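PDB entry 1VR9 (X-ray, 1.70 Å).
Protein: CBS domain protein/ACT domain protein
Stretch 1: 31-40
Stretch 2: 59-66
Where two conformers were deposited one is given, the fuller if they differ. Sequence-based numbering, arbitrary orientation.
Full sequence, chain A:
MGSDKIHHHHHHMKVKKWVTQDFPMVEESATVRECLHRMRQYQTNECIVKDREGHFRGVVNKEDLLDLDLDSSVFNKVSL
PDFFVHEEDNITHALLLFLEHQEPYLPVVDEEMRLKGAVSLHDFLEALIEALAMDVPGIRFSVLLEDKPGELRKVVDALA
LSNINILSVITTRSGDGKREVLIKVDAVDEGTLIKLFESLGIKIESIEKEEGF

Stretch 1 31-40: TVRECLHRMR
Stretch 2 (59-66) VVNKEDLL

A selenomethionine methyl pressed against a backbone carbonyl is the most striking feature of this contact: CE of Met-39 lies 3.2 Å from O of Val-60, yet no hydrogen bond joins the two stretches. The example illustrates a general principle, that a helix can be seated on a strand and the turn after it largely by van der Waals packing, with no hydrogen bond across the two stretches.

The helix, covering 32-40 here and running on beyond, keeps phi/psi near -60/-43 and i to i+4 bonds, from Cys-35 N to Thr-31 O (3.1 Å) through Arg-40 N to Leu-36 O. Thr-31 (-76/159, chi1 p) caps it: Glu-34 N donates to Thr-31 OG1 at 3.1 Å, and Thr-31 N returns a bond to Glu-34 OE1 at 2.9 Å, with Glu-34 chi1 m and chi2 t.

The last residues of a strand, 59-61, are extended (Val-60 at -108/128) and run nearly perpendicular to the helix, at -85°, with the axes 10.4 Å apart at closest approach. A 3-10 segment, 62-65, follows, held by Asp-64 N to Asn-61 O and Leu-65 N to Lys-62 O, both 3.0 Å. In register, CA of Val-32 is 6.8 Å from CA of Leu-65, and CA of Leu-36 7.2 Å from CA of Lys-62.

Leu-65 (m, t) points toward the helix and buries the most surface. CD1 of Leu-65 meets Cys-35 SG at 3.9 Å, and CB of Leu-65 meets Val-32 (t) CG1 at 4.2 Å. Cys-35 (t) also packs SG against CG1 of Val-60 (t) at 4.0 Å, an apolar use of sulfur. Leu-36 (m, t) leaves sideways, but its end brings CD2 to CD1 of Leu-65 (4.1 Å) and CG of Lys-62 (4.3 Å), methyl against aliphatic chain. Met-39, with chi1 at -33°, chi2 t and chi3 at 116°, sets SE 3.5 Å from CB of all-t Lys-62. Together the stretches bury 362 Å².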

# COMPACT_ATOMS: atom_id res chain seq x y z
N THR A 31 -11.34 -5.89 11.20
CA THR A 31 -12.26 -6.90 10.69
C THR A 31 -12.31 -6.86 9.16
O THR A 31 -11.98 -5.84 8.52
CB THR A 31 -13.71 -6.70 11.22
OG1 THR A 31 -14.23 -5.45 10.73
CG2 THR A 31 -13.76 -6.72 12.73
N VAL A 32 -12.75 -7.97 8.57
CA VAL A 32 -13.03 -8.02 7.14
C VAL A 32 -13.99 -6.90 6.70
O VAL A 32 -13.74 -6.23 5.68
CB VAL A 32 -13.56 -9.43 6.75
CG1 VAL A 32 -14.16 -9.44 5.38
CG2 VAL A 32 -12.41 -10.46 6.84
N ARG A 33 -15.05 -6.65 7.48
CA ARG A 33 -16.01 -5.59 7.17
C ARG A 33 -15.30 -4.24 7.04
O ARG A 33 -15.53 -3.50 6.10
CB ARG A 33 -17.09 -5.51 8.25
CG ARG A 33 -18.16 -4.47 8.04
CD ARG A 33 -19.11 -4.41 9.23
NE ARG A 33 -19.95 -5.60 9.34
CZ ARG A 33 -19.81 -6.57 10.25
NH1 ARG A 33 -18.86 -6.52 11.18
NH2 ARG A 33 -20.64 -7.60 10.24
N GLU A 34 -14.46 -3.92 8.03
CA GLU A 34 -13.71 -2.65 8.01
C GLU A 34 -12.78 -2.51 6.81
O GLU A 34 -12.70 -1.42 6.22
CB GLU A 34 -12.88 -2.53 9.27
CG GLU A 34 -13.70 -2.32 10.53
CD GLU A 34 -12.81 -2.22 11.76
OE1 GLU A 34 -12.10 -3.20 12.11
OE2 GLU A 34 -12.79 -1.12 12.39
N CYS A 35 -12.09 -3.59 6.45
CA CYS A 35 -11.18 -3.57 5.33
C CYS A 35 -11.93 -3.36 4.02
O CYS A 35 -11.56 -2.52 3.22
CB CYS A 35 -10.40 -4.87 5.27
SG CYS A 35 -9.03 -4.82 4.18
N LEU A 36 -13.03 -4.08 3.85
CA LEU A 36 -13.85 -3.93 2.66
C LEU A 36 -14.35 -2.49 2.53
O LEU A 36 -14.37 -1.93 1.44
CB LEU A 36 -15.01 -4.93 2.68
CG LEU A 36 -14.62 -6.40 2.43
CD1 LEU A 36 -15.86 -7.27 2.63
CD2 LEU A 36 -14.03 -6.58 1.05
N HIS A 37 -14.76 -1.90 3.65
CA HIS A 37 -15.27 -0.54 3.63
C HIS A 37 -14.17 0.44 3.16
O HIS A 37 -14.41 1.29 2.30
CB HIS A 37 -15.82 -0.17 4.99
CG HIS A 37 -16.18 1.29 5.11
ND1 HIS A 37 -17.28 1.84 4.50
CD2 HIS A 37 -15.56 2.31 5.75
CE1 HIS A 37 -17.32 3.14 4.75
NE2 HIS A 37 -16.30 3.44 5.53
N ARG A 38 -12.98 0.33 3.72
CA ARG A 38 -11.87 1.22 3.31
C ARG A 38 -11.61 1.12 1.81
O ARG A 38 -11.44 2.15 1.15
CB ARG A 38 -10.58 0.89 4.07
CG ARG A 38 -10.56 1.39 5.41
CD ARG A 38 -10.24 2.90 5.48
NE ARG A 38 -11.08 3.52 6.48
CZ ARG A 38 -11.97 4.50 6.28
NH1 ARG A 38 -12.21 5.07 5.08
NH2 ARG A 38 -12.65 4.91 7.33
N MSE A 39 -11.60 -0.10 1.28
CA MSE A 39 -11.35 -0.30 -0.16
C MSE A 39 -12.48 0.33 -0.95
O MSE A 39 -12.23 0.93 -1.98
CB MSE A 39 -11.21 -1.77 -0.56
CG MSE A 39 -10.61 -2.69 0.42
SE MSE A 39 -10.38 -4.51 -0.28
CE MSE A 39 -8.50 -4.49 -0.19
N ARG A 40 -13.73 0.21 -0.49
CA ARG A 40 -14.85 0.89 -1.19
C ARG A 40 -14.68 2.41 -1.19
O ARG A 40 -15.03 3.08 -2.17
CB ARG A 40 -16.21 0.58 -0.57
CG ARG A 40 -16.81 -0.77 -0.93
CD ARG A 40 -18.30 -0.80 -0.56
NE ARG A 40 -18.55 -0.56 0.86
CZ ARG A 40 -18.41 -1.47 1.82
NH1 ARG A 40 -18.03 -2.71 1.54
NH2 ARG A 40 -18.66 -1.14 3.08
N VAL A 59 -0.07 -5.99 2.53
CA VAL A 59 -1.27 -5.48 1.91
C VAL A 59 -2.32 -6.59 1.95
O VAL A 59 -1.97 -7.77 2.00
CB VAL A 59 -0.99 -5.03 0.44
CG1 VAL A 59 0.21 -4.08 0.37
CG2 VAL A 59 -0.76 -6.19 -0.44
N VAL A 60 -3.58 -6.20 1.96
CA VAL A 60 -4.70 -7.13 1.79
C VAL A 60 -5.30 -6.91 0.41
O VAL A 60 -5.59 -5.78 0.03
CB VAL A 60 -5.79 -6.94 2.86
CG1 VAL A 60 -6.99 -7.81 2.59
CG2 VAL A 60 -5.21 -7.27 4.21
N ASN A 61 -5.43 -8.00 -0.34
CA ASN A 61 -6.09 -7.99 -1.67
C ASN A 61 -7.57 -8.37 -1.50
O ASN A 61 -7.87 -9.36 -0.84
CB ASN A 61 -5.40 -8.99 -2.60
CG ASN A 61 -3.91 -8.69 -2.79
OD1 ASN A 61 -3.54 -7.75 -3.49
ND2 ASN A 61 -3.07 -9.49 -2.16
N LYS A 62 -8.48 -7.59 -2.09
CA LYS A 62 -9.94 -7.80 -1.97
C LYS A 62 -10.41 -9.22 -2.26
O LYS A 62 -11.29 -9.73 -1.58
CB LYS A 62 -10.70 -6.82 -2.90
CG LYS A 62 -12.22 -6.89 -2.83
CD LYS A 62 -12.85 -5.67 -3.51
CE LYS A 62 -14.37 -5.73 -3.54
NZ LYS A 62 -14.93 -4.64 -4.37
N GLU A 63 -9.82 -9.84 -3.28
CA GLU A 63 -10.20 -11.19 -3.71
C GLU A 63 -10.02 -12.21 -2.59
O GLU A 63 -10.78 -13.19 -2.50
CB GLU A 63 -9.38 -11.62 -4.94
CG GLU A 63 -7.89 -11.78 -4.64
CD GLU A 63 -7.04 -12.26 -5.82
OE1 GLU A 63 -7.59 -12.66 -6.87
OE2 GLU A 63 -5.80 -12.23 -5.67
N ASP A 64 -9.02 -11.98 -1.74
CA ASP A 64 -8.73 -12.85 -0.60
C ASP A 64 -9.77 -12.78 0.54
O ASP A 64 -9.75 -13.62 1.45
CB ASP A 64 -7.32 -12.55 -0.07
CG ASP A 64 -6.22 -12.97 -1.04
OD1 ASP A 64 -6.50 -13.79 -1.95
OD2 ASP A 64 -5.07 -12.49 -0.89
N LEU A 65 -10.68 -11.81 0.50
CA LEU A 65 -11.71 -11.68 1.54
C LEU A 65 -13.10 -12.19 1.13
O LEU A 65 -14.03 -12.12 1.93
CB LEU A 65 -11.79 -10.22 2.01
CG LEU A 65 -10.45 -9.56 2.38
CD1 LEU A 65 -10.66 -8.09 2.74
CD2 LEU A 65 -9.75 -10.32 3.51
N LEU A 66 -13.23 -12.70 -0.09
CA LEU A 66 -14.54 -13.05 -0.66
C LEU A 66 -15.36 -14.01 0.20
O LEU A 66 -16.55 -13.77 0.43
CB LEU A 66 -14.35 -13.66 -2.07
CG LEU A 66 -15.61 -14.02 -2.87
CD1 LEU A 66 -16.41 -12.79 -3.23
CD2 LEU A 66 -15.23 -14.81 -4.12